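Local atomic coordinates of glycerol trinitrate reductase (Agrobacterium tumefaciens, PDB entry 5EPD), a protein that probably reduces glycerol trinitrate and related xenobiotics with an FMN cofactor, as a member of the old yellow enzyme family. Residues N199-G210 and S250-S261; L37-R48 and Y64-I75. All blocks are in the same frame, centred on the assembly; numbering follows the deposited sequence.

Contact 1 of 2, residues N199-G210 and S250-S261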
loop_
_atom_site.group_PDB
_atom_site.type_symbol
_atom_site.label_atom_id
_atom_site.label_comp_id
_atom_site.label_asym_id
_atom_site.label_seq_id
_atom_site.Cartn_x
_atom_site.Cartn_y
_atom_site.Cartn_z
ATOM N N ASN A 199 2.657 5.177 6.487
ATOM C CA ASN A 199 1.653 4.767 7.477
ATOM C C ASN A 199 2.251 4.050 8.681
ATOM O O ASN A 199 1.617 3.157 9.284
ATOM C CB ASN A 199 0.539 3.934 6.807
ATOM C CG ASN A 199 -0.151 4.683 5.649
ATOM O OD1 ASN A 199 0.042 5.892 5.443
ATOM N ND2 ASN A 199 -0.970 3.959 4.890
ATOM N N GLY A 200 3.485 4.440 9.012
ATOM C CA GLY A 200 4.158 4.000 10.250
ATOM C C GLY A 200 4.833 2.635 10.243
ATOM O O GLY A 200 5.291 2.180 11.282
ATOM N N TYR A 201 4.896 1.980 9.084
ATOM C CA TYR A 201 5.454 0.629 8.987
ATOM C C TYR A 201 6.969 0.714 8.769
ATOM O O TYR A 201 7.519 1.812 8.859
ATOM C CB TYR A 201 4.725 -0.131 7.893
ATOM C CG TYR A 201 3.240 -0.244 8.214
ATOM C CD1 TYR A 201 2.802 -0.956 9.334
ATOM C CD2 TYR A 201 2.283 0.397 7.432
ATOM C CE1 TYR A 201 1.461 -1.055 9.648
ATOM C CE2 TYR A 201 0.932 0.297 7.743
ATOM C CZ TYR A 201 0.532 -0.439 8.850
ATOM O OH TYR A 201 -0.793 -0.526 9.156
ATOM N N LEU A 202 7.635 -0.424 8.514
ATOM C CA LEU A 202 9.088 -0.555 8.716
ATOM C C LEU A 202 9.881 0.582 8.089
ATOM O O LEU A 202 10.734 1.232 8.750
ATOM C CB LEU A 202 9.618 -1.885 8.165
ATOM C CG LEU A 202 11.111 -2.162 8.409
ATOM C CD1 LEU A 202 11.455 -2.223 9.894
ATOM C CD2 LEU A 202 11.553 -3.455 7.747
ATOM N N LEU A 203 9.606 0.827 6.819
ATOM C CA LEU A 203 10.482 1.704 6.064
ATOM C C LEU A 203 10.321 3.150 6.526
ATOM O O LEU A 203 11.292 3.906 6.479
ATOM C CB LEU A 203 10.244 1.560 4.552
ATOM C CG LEU A 203 10.252 0.128 3.989
ATOM C CD1 LEU A 203 9.999 0.089 2.478
ATOM C CD2 LEU A 203 11.557 -0.576 4.359
ATOM N N GLU A 204 9.106 3.532 6.954
ATOM C CA GLU A 204 8.848 4.869 7.490
ATOM C C GLU A 204 9.425 4.982 8.916
ATOM O O GLU A 204 9.865 6.076 9.347
ATOM C CB GLU A 204 7.345 5.220 7.500
ATOM C CG GLU A 204 7.076 6.648 8.018
ATOM C CD GLU A 204 5.599 7.042 8.122
ATOM O OE1 GLU A 204 4.896 6.575 9.055
ATOM O OE2 GLU A 204 5.154 7.872 7.301
ATOM N N GLN A 205 9.438 3.871 9.651
ATOM C CA GLN A 205 10.014 3.882 10.986
ATOM C C GLN A 205 11.469 4.319 10.876
ATOM O O GLN A 205 11.964 5.018 11.738
ATOM C CB GLN A 205 9.946 2.506 11.643
ATOM C CG GLN A 205 8.601 2.146 12.230
ATOM C CD GLN A 205 8.382 0.647 12.237
ATOM O OE1 GLN A 205 9.268 -0.129 12.633
ATOM N NE2 GLN A 205 7.203 0.225 11.798
ATOM N N PHE A 206 12.136 3.870 9.811
ATOM C CA PHE A 206 13.525 4.229 9.539
ATOM C C PHE A 206 13.641 5.679 9.077
ATOM O O PHE A 206 14.553 6.382 9.506
ATOM C CB PHE A 206 14.141 3.296 8.466
ATOM C CG PHE A 206 14.804 2.057 9.024
ATOM C CD1 PHE A 206 14.062 0.921 9.315
ATOM C CD2 PHE A 206 16.184 2.028 9.257
ATOM C CE1 PHE A 206 14.669 -0.222 9.815
ATOM C CE2 PHE A 206 16.793 0.886 9.768
ATOM C CZ PHE A 206 16.039 -0.247 10.037
ATOM N N ALA A 207 12.737 6.088 8.187
ATOM C CA ALA A 207 12.723 7.418 7.620
ATOM C C ALA A 207 12.481 8.572 8.622
ATOM O O ALA A 207 13.064 9.656 8.490
ATOM C CB ALA A 207 11.681 7.476 6.507
ATOM N N LYS A 208 11.607 8.341 9.605
ATOM C CA LYS A 208 11.219 9.377 10.580
ATOM C C LYS A 208 11.959 9.268 11.934
ATOM O O LYS A 208 12.011 8.207 12.550
ATOM C CB LYS A 208 9.685 9.362 10.762
ATOM C CG LYS A 208 8.966 9.826 9.501
ATOM C CD LYS A 208 7.449 9.850 9.633
ATOM C CE LYS A 208 6.821 10.469 8.389
ATOM N NZ LYS A 208 5.333 10.379 8.381
ATOM N N ASP A 209 12.506 10.392 12.400
ATOM C CA ASP A 209 13.319 10.431 13.630
ATOM C C ASP A 209 12.558 10.187 14.923
ATOM O O ASP A 209 13.165 9.896 15.970
ATOM C CB ASP A 209 14.118 11.735 13.740
ATOM C CG ASP A 209 13.257 13.009 13.693
ATOM O OD1 ASP A 209 12.005 12.990 13.650
ATOM O OD2 ASP A 209 13.883 14.086 13.680
ATOM N N GLY A 210 11.232 10.277 14.863
ATOM C CA GLY A 210 10.393 9.903 15.997
ATOM C C GLY A 210 10.549 8.449 16.379
ATOM O O GLY A 210 10.315 8.092 17.522
ATOM N N SER A 250 3.881 8.876 3.064
ATOM C CA SER A 250 2.966 9.698 3.835
ATOM C C SER A 250 3.800 10.677 4.679
ATOM O O SER A 250 4.053 10.407 5.872
ATOM C CB SER A 250 2.136 8.792 4.761
ATOM O OG SER A 250 2.964 8.056 5.674
ATOM N N PRO A 251 4.279 11.785 4.063
ATOM C CA PRO A 251 5.179 12.740 4.727
ATOM C C PRO A 251 4.703 13.224 6.098
ATOM O O PRO A 251 5.490 13.248 7.053
ATOM C CB PRO A 251 5.218 13.917 3.744
ATOM C CG PRO A 251 5.026 13.274 2.422
ATOM C CD PRO A 251 4.021 12.177 2.661
ATOM N N VAL A 252 3.427 13.595 6.185
ATOM C CA VAL A 252 2.843 14.113 7.404
ATOM C C VAL A 252 2.072 13.016 8.131
ATOM O O VAL A 252 1.046 12.556 7.669
ATOM C CB VAL A 252 1.911 15.290 7.090
ATOM C CG1 VAL A 252 1.417 15.931 8.378
ATOM C CG2 VAL A 252 2.638 16.322 6.233
ATOM N N SER A 253 2.581 12.583 9.278
ATOM C CA SER A 253 1.918 11.532 10.063
ATOM C C SER A 253 0.608 12.083 10.634
ATOM O O SER A 253 0.451 13.303 10.761
ATOM C CB SER A 253 2.825 11.075 11.220
ATOM O OG SER A 253 4.166 10.844 10.794
ATOM N N PRO A 254 -0.334 11.198 10.982
ATOM C CA PRO A 254 -1.448 11.695 11.775
ATOM C C PRO A 254 -0.966 11.977 13.201
ATOM O O PRO A 254 0.228 11.790 13.500
ATOM C CB PRO A 254 -2.442 10.529 11.752
ATOM C CG PRO A 254 -1.579 9.316 11.631
ATOM C CD PRO A 254 -0.392 9.738 10.795
ATOM N N ALA A 255 -1.893 12.403 14.063
ATOM C CA ALA A 255 -1.604 12.741 15.464
ATOM C C ALA A 255 -0.924 11.594 16.230
ATOM O O ALA A 255 0.050 11.819 16.946
ATOM C CB ALA A 255 -2.886 13.164 16.172
ATOM N N ASN A 256 -1.425 10.370 16.067
ATOM C CA ASN A 256 -0.853 9.191 16.736
ATOM C C ASN A 256 0.165 8.413 15.867
ATOM O O ASN A 256 0.508 7.258 16.181
ATOM C CB ASN A 256 -1.982 8.248 17.152
ATOM C CG ASN A 256 -2.550 7.475 15.967
ATOM O OD1 ASN A 256 -2.466 7.919 14.811
ATOM N ND2 ASN A 256 -3.112 6.306 16.244
ATOM N N GLY A 257 0.626 9.026 14.773
ATOM C CA GLY A 257 1.684 8.439 13.948
ATOM C C GLY A 257 3.084 8.688 14.510
ATOM O O GLY A 257 3.262 8.924 15.717
ATOM N N ILE A 258 4.079 8.646 13.626
ATOM C CA ILE A 258 5.471 8.778 14.023
ATOM C C ILE A 258 5.890 10.256 13.983
ATOM O O ILE A 258 5.776 10.910 12.952
ATOM C CB ILE A 258 6.407 7.963 13.095
ATOM C CG1 ILE A 258 5.877 6.529 12.899
ATOM C CG2 ILE A 258 7.828 7.949 13.676
ATOM C CD1 ILE A 258 6.804 5.586 12.144
ATOM N N SER A 259 6.404 10.786 15.090
ATOM C CA SER A 259 6.907 12.164 15.075
ATOM C C SER A 259 8.049 12.241 14.056
ATOM O O SER A 259 8.778 11.258 13.819
ATOM C CB SER A 259 7.319 12.675 16.484
ATOM O OG SER A 259 8.545 12.132 16.972
ATOM N N CYS A 260 8.122 13.403 13.413
ATOM C CA CYS A 260 9.095 13.707 12.368
ATOM C C CYS A 260 9.391 15.219 12.442
ATOM O O CYS A 260 8.573 16.034 12.010
ATOM C CB CYS A 260 8.566 13.302 10.978
ATOM S SG CYS A 260 9.680 13.736 9.613
ATOM N N SER A 261 10.546 15.560 13.023
ATOM C CA SER A 261 11.018 16.956 13.192
ATOM C C SER A 261 11.002 17.850 11.965
ATOM O O SER A 261 10.764 19.038 12.102
ATOM C CB SER A 261 12.466 16.981 13.701
ATOM O OG SER A 261 12.577 16.301 14.926
HETATM O O HOH W 1 0.337 8.330 7.519
HETATM O O HOH W 2 6.239 7.808 4.726
HETATM O O HOH W 3 10.599 13.070 16.156
HETATM O O HOH W 4 8.620 10.450 19.414
#
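The β→α connections after two neighbouring strands of a TIM barrel meet here: helix 202-207 with its flanks, and the loop S250-S261, into which K208, just after the helix, reaches. The fully extended lysine (chi2 to chi4 all near 180°) carries its ammonium into a ring of oxygens. NZ bonds to S250 O at 2.8 Å, nearly in line with the carbonyl, and to S253 OG at 2.7 Å; P251 O adds a weak bond. From the helix, E204 OE2 completes a salt bridge with K208 NZ at 2.7 Å, met from well above the carboxylate plane, which would be expected to balance the charge of this buried ammonium. S253 OG in turn donates to I258 O, joining the residues on either side of the type I turn P254-G257. Upstream, N199 N gives S250 OG an almost straight bond (3.0 Å, 172°). The two connections follow strands 193-196 and 245-249, adjacent in the eight-stranded barrel, and Y267 of helix 263-276 packs against E204, K208 and P251. I258 is the apolar wedge between the helix and its own loop: CD1 lies 3.6 Å from G200 CA, and the I258 side chain crosses that of Q205 at about a right angle, while CG2 rests on K208 CB at 3.7 Å. Q205 NE2 donates to both G200 O and V124 O, while OE1 accepts from R126 N. At the far end D209 grips S261 with both carboxylate oxygens. OD1 takes S261 N at 3.0 Å on its syn lone pair, and OD2 takes S261 OG at 2.9 Å, 28° out of the carboxylate plane. G210 N adds a weak bond to S259 O.

Contact 2 of 2, residues L37-R48 and Y64-I75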
loop_
_atom_site.group_PDB
_atom_site.type_symbol
_atom_site.label_atom_id
_atom_site.label_comp_id
_atom_site.label_asym_id
_atom_site.label_seq_id
_atom_site.Cartn_x
_atom_site.Cartn_y
_atom_site.Cartn_z
ATOM N N LEU A 37 -3.791 2.408 -18.720
ATOM C CA LEU A 37 -4.892 2.422 -17.743
ATOM C C LEU A 37 -6.169 2.906 -18.402
ATOM O O LEU A 37 -6.138 3.866 -19.148
ATOM C CB LEU A 37 -4.583 3.341 -16.554
ATOM C CG LEU A 37 -3.294 3.136 -15.754
ATOM C CD1 LEU A 37 -3.271 4.052 -14.528
ATOM C CD2 LEU A 37 -3.118 1.692 -15.325
ATOM N N ALA A 38 -7.290 2.265 -18.088
ATOM C CA ALA A 38 -8.585 2.641 -18.677
ATOM C C ALA A 38 -9.046 4.029 -18.221
ATOM O O ALA A 38 -9.764 4.693 -18.936
ATOM C CB ALA A 38 -9.644 1.590 -18.363
ATOM N N ASN A 39 -8.616 4.464 -17.041
ATOM C CA ASN A 39 -8.976 5.787 -16.513
ATOM C C ASN A 39 -7.984 6.159 -15.390
ATOM O O ASN A 39 -7.038 5.420 -15.097
ATOM C CB ASN A 39 -10.428 5.798 -16.004
ATOM C CG ASN A 39 -10.672 4.739 -14.943
ATOM O OD1 ASN A 39 -9.978 4.709 -13.913
ATOM N ND2 ASN A 39 -11.619 3.842 -15.193
ATOM N N ARG A 40 -8.223 7.295 -14.761
ATOM C CA ARG A 40 -7.272 7.863 -13.835
ATOM C C ARG A 40 -7.670 7.609 -12.387
ATOM O O ARG A 40 -7.103 8.211 -11.447
ATOM C CB ARG A 40 -7.135 9.372 -14.106
ATOM C CG ARG A 40 -6.355 9.684 -15.369
ATOM C CD ARG A 40 -6.266 11.182 -15.585
ATOM N NE ARG A 40 -5.647 11.464 -16.874
ATOM C CZ ARG A 40 -4.388 11.880 -17.066
ATOM N NH1 ARG A 40 -3.560 12.121 -16.043
ATOM N NH2 ARG A 40 -3.955 12.083 -18.313
ATOM N N ILE A 41 -8.645 6.726 -12.198
ATOM C CA ILE A 41 -9.111 6.395 -10.840
ATOM C C ILE A 41 -8.382 5.150 -10.292
ATOM O O ILE A 41 -8.386 4.059 -10.896
ATOM C CB ILE A 41 -10.640 6.213 -10.792
ATOM C CG1 ILE A 41 -11.337 7.492 -11.258
ATOM C CG2 ILE A 41 -11.093 5.853 -9.384
ATOM C CD1 ILE A 41 -12.763 7.236 -11.689
ATOM N N VAL A 42 -7.734 5.334 -9.141
ATOM C CA VAL A 42 -7.012 4.250 -8.492
ATOM C C VAL A 42 -7.748 3.765 -7.236
ATOM O O VAL A 42 -8.256 4.569 -6.434
ATOM C CB VAL A 42 -5.589 4.712 -8.157
ATOM C CG1 VAL A 42 -4.799 3.608 -7.477
ATOM C CG2 VAL A 42 -4.915 5.187 -9.442
ATOM N N MET A 43 -7.836 2.447 -7.103
ATOM C CA MET A 43 -8.305 1.844 -5.870
ATOM C C MET A 43 -7.118 1.708 -4.930
ATOM O O MET A 43 -6.180 0.953 -5.183
ATOM C CB MET A 43 -8.942 0.468 -6.109
ATOM C CG MET A 43 -9.389 -0.214 -4.817
ATOM S SD MET A 43 -10.261 -1.734 -5.197
ATOM C CE MET A 43 -10.295 -2.496 -3.579
ATOM N N ALA A 44 -7.186 2.429 -3.830
ATOM C CA ALA A 44 -6.105 2.433 -2.877
ATOM C C ALA A 44 -6.014 1.095 -2.110
ATOM O O ALA A 44 -6.993 0.317 -2.044
ATOM C CB ALA A 44 -6.309 3.587 -1.922
ATOM N N PRO A 45 -4.834 0.819 -1.523
ATOM C CA PRO A 45 -4.631 -0.388 -0.708
ATOM C C PRO A 45 -5.483 -0.338 0.544
ATOM O O PRO A 45 -5.438 0.650 1.310
ATOM C CB PRO A 45 -3.153 -0.332 -0.359
ATOM C CG PRO A 45 -2.848 1.136 -0.345
ATOM C CD PRO A 45 -3.649 1.704 -1.488
ATOM N N LEU A 46 -6.289 -1.387 0.715
ATOM C CA LEU A 46 -7.196 -1.505 1.834
ATOM C C LEU A 46 -7.101 -2.908 2.458
ATOM O O LEU A 46 -7.413 -3.948 1.835
ATOM C CB LEU A 46 -8.607 -1.214 1.396
ATOM C CG LEU A 46 -8.920 0.180 0.858
ATOM C CD1 LEU A 46 -10.092 0.090 -0.112
ATOM C CD2 LEU A 46 -9.217 1.202 1.951
ATOM N N THR A 47 -6.631 -2.930 3.689
ATOM C CA THR A 47 -6.590 -4.142 4.457
ATOM C C THR A 47 -7.993 -4.655 4.807
ATOM O O THR A 47 -8.835 -3.897 5.359
ATOM C CB THR A 47 -5.820 -3.920 5.768
ATOM O OG1 THR A 47 -4.478 -3.480 5.490
ATOM C CG2 THR A 47 -5.790 -5.204 6.551
ATOM N N ARG A 48 -8.217 -5.953 4.539
ATOM C CA ARG A 48 -9.517 -6.643 4.808
ATOM C C ARG A 48 -9.449 -7.881 5.743
ATOM O O ARG A 48 -10.481 -8.355 6.211
ATOM C CB ARG A 48 -10.192 -7.048 3.474
ATOM C CG ARG A 48 -10.338 -5.932 2.436
ATOM C CD ARG A 48 -10.920 -4.641 3.008
ATOM N NE ARG A 48 -12.227 -4.871 3.618
ATOM C CZ ARG A 48 -13.377 -4.823 2.955
ATOM N NH1 ARG A 48 -13.384 -4.541 1.653
ATOM N NH2 ARG A 48 -14.535 -5.053 3.593
ATOM N N TYR A 64 -13.879 -10.219 -5.229
ATOM C CA TYR A 64 -13.839 -8.906 -4.617
ATOM C C TYR A 64 -13.148 -7.929 -5.520
ATOM O O TYR A 64 -13.699 -6.866 -5.799
ATOM C CB TYR A 64 -13.105 -9.032 -3.275
ATOM C CG TYR A 64 -12.607 -7.771 -2.642
ATOM C CD1 TYR A 64 -13.499 -6.854 -2.095
ATOM C CD2 TYR A 64 -11.229 -7.537 -2.508
ATOM C CE1 TYR A 64 -13.045 -5.713 -1.467
ATOM C CE2 TYR A 64 -10.750 -6.401 -1.869
ATOM C CZ TYR A 64 -11.664 -5.482 -1.359
ATOM O OH TYR A 64 -11.232 -4.332 -0.727
ATOM N N TYR A 65 -11.961 -8.299 -5.996
ATOM C CA TYR A 65 -11.158 -7.420 -6.832
ATOM C C TYR A 65 -11.763 -7.287 -8.222
ATOM O O TYR A 65 -11.874 -6.176 -8.740
ATOM C CB TYR A 65 -9.709 -7.902 -6.935
ATOM C CG TYR A 65 -8.869 -7.633 -5.683
ATOM C CD1 TYR A 65 -8.545 -6.328 -5.302
ATOM C CD2 TYR A 65 -8.417 -8.682 -4.880
ATOM C CE1 TYR A 65 -7.785 -6.082 -4.170
ATOM C CE2 TYR A 65 -7.656 -8.442 -3.740
ATOM C CZ TYR A 65 -7.347 -7.149 -3.389
ATOM O OH TYR A 65 -6.576 -6.922 -2.265
ATOM N N ALA A 66 -12.183 -8.410 -8.809
ATOM C CA ALA A 66 -12.873 -8.385 -10.125
ATOM C C ALA A 66 -14.173 -7.540 -10.147
ATOM O O ALA A 66 -14.449 -6.846 -11.128
ATOM C CB ALA A 66 -13.145 -9.806 -10.612
ATOM N N GLN A 67 -14.947 -7.593 -9.065
ATOM C CA GLN A 67 -16.053 -6.658 -8.858
ATOM C C GLN A 67 -15.687 -5.164 -8.990
ATOM O O GLN A 67 -16.561 -4.349 -9.277
ATOM C CB GLN A 67 -16.633 -6.841 -7.456
ATOM C CG GLN A 67 -17.412 -8.124 -7.224
ATOM C CD GLN A 67 -18.153 -8.086 -5.906
ATOM O OE1 GLN A 67 -17.756 -7.373 -4.971
ATOM N NE2 GLN A 67 -19.250 -8.848 -5.823
ATOM N N ARG A 68 -14.424 -4.808 -8.716
ATOM C CA ARG A 68 -13.943 -3.401 -8.702
ATOM C C ARG A 68 -12.951 -3.129 -9.825
ATOM O O ARG A 68 -12.308 -2.087 -9.839
ATOM C CB ARG A 68 -13.270 -3.121 -7.347
ATOM C CG ARG A 68 -14.275 -3.207 -6.224
ATOM C CD ARG A 68 -13.706 -3.456 -4.824
ATOM N NE ARG A 68 -14.861 -3.323 -3.928
ATOM C CZ ARG A 68 -15.840 -4.233 -3.821
ATOM N NH1 ARG A 68 -15.776 -5.406 -4.480
ATOM N NH2 ARG A 68 -16.887 -3.975 -3.043
ATOM N N ALA A 69 -12.864 -4.043 -10.790
ATOM C CA ALA A 69 -11.849 -3.968 -11.811
ATOM C C ALA A 69 -12.114 -2.876 -12.868
ATOM O O ALA A 69 -11.271 -2.659 -13.757
ATOM C CB ALA A 69 -11.712 -5.320 -12.471
ATOM N N SER A 70 -13.253 -2.179 -12.785
ATOM C CA SER A 70 -13.473 -1.014 -13.657
ATOM C C SER A 70 -12.574 0.157 -13.217
ATOM O O SER A 70 -12.392 1.138 -13.966
ATOM C CB SER A 70 -14.948 -0.608 -13.708
ATOM O OG SER A 70 -15.357 -0.032 -12.486
ATOM N N ALA A 71 -11.984 0.047 -12.021
ATOM C CA ALA A 71 -10.912 0.979 -11.640
ATOM C C ALA A 71 -9.777 0.919 -12.674
ATOM O O ALA A 71 -9.327 -0.168 -13.077
ATOM C CB ALA A 71 -10.380 0.681 -10.240
ATOM N N GLY A 72 -9.332 2.099 -13.107
ATOM C CA GLY A 72 -8.122 2.214 -13.923
ATOM C C GLY A 72 -6.977 1.373 -13.376
ATOM O O GLY A 72 -6.333 0.643 -14.129
ATOM N N LEU A 73 -6.728 1.467 -12.065
ATOM C CA LEU A 73 -5.694 0.668 -11.411
ATOM C C LEU A 73 -6.147 0.313 -10.002
ATOM O O LEU A 73 -6.654 1.186 -9.257
ATOM C CB LEU A 73 -4.368 1.454 -11.340
ATOM C CG LEU A 73 -3.162 0.771 -10.666
ATOM C CD1 LEU A 73 -2.623 -0.394 -11.485
ATOM C CD2 LEU A 73 -2.043 1.762 -10.389
ATOM N N ILE A 74 -5.971 -0.960 -9.636
ATOM C CA ILE A 74 -6.203 -1.410 -8.265
ATOM C C ILE A 74 -4.866 -1.588 -7.580
ATOM O O ILE A 74 -3.972 -2.245 -8.122
ATOM C CB ILE A 74 -6.936 -2.766 -8.208
ATOM C CG1 ILE A 74 -8.330 -2.640 -8.766
ATOM C CG2 ILE A 74 -7.004 -3.278 -6.766
ATOM C CD1 ILE A 74 -9.027 -3.989 -8.940
ATOM N N ILE A 75 -4.720 -1.006 -6.395
ATOM C CA ILE A 75 -3.591 -1.366 -5.536
ATOM C C ILE A 75 -4.121 -2.375 -4.525
ATOM O O ILE A 75 -5.068 -2.088 -3.772
ATOM C CB ILE A 75 -2.987 -0.190 -4.723
ATOM C CG1 ILE A 75 -2.889 1.105 -5.533
ATOM C CG2 ILE A 75 -1.626 -0.611 -4.170
ATOM C CD1 ILE A 75 -1.755 1.095 -6.525
HETATM O O HOH W 5 -7.571 -0.025 -16.448
HETATM O O HOH W 6 -7.030 -2.457 -2.108
HETATM O O HOH W 7 -8.651 -4.215 -0.594
#
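A single asparagine amide, that of N39, clasps the approach to strand 73-75 from both of its polar atoms. ND2 donates to S70 O at 3.1 Å, close to the amide plane, while OD1 takes a weak bond from G72 N at 2.8 Å. The same OD1 accepts from I41 N in an Asx turn; the position of CG between the backbone N and the carbonyl carbon (chi1 57°) turns OD1 toward both backbone N-H groups. Beyond the clasp, 41-43 and 73-75 run parallel as the first two strands of the TIM barrel, their axes 26° apart. L73 N bonds to I41 O, and M43 is held twice by the one neighbour, its N by L73 O at 2.8 Å and its O by I75 N at 2.7 Å. V42 and L73 point into the barrel, where V42 CG1 meets I75 CG1 at 3.7 Å. M43 and I74 point outward, lying side by side. The methionine chain is extended throughout: SD touches I74 CG2, and CE reaches Y64 OH of helix 61-66 (3.5 Å) and R68 CD in the turn after it (3.8 Å). R68 is anchored beyond by the carbonyls of F340 and I341. R48, bent at chi2 and chi3, offers NH1 to Y64 OH in a weak bond of 3.2 Å, with its guanidinium and the ring 73° apart; its NE and NH2 bond to I364 O and G371 O. Water 7 links Y64 OH to L46 O, and water 6 joins A44 O and L46 N to I75 O.

Contact 2 closes along the chain before contact 1 opens, and their centres lie 26 Å apart on opposite sides of the chain's centre, the nearest atoms about 6 Å from each other without touching. Both belong to one eight-stranded parallel barrel. Contact 2 pairs its first two strands, 41-43 and 73-80; contact 1 ties together the connections that follow the fourth and fifth, 193-196 and 245-249. Strand 117-122 lies between, with Q120 against P45 and I75 of contact 2 and W122 against Y201 of contact 1. Old yellow enzymes bind FMN at the C-terminal mouth of this barrel, the end toward which both pairs of strands run; the cofactor is absent here.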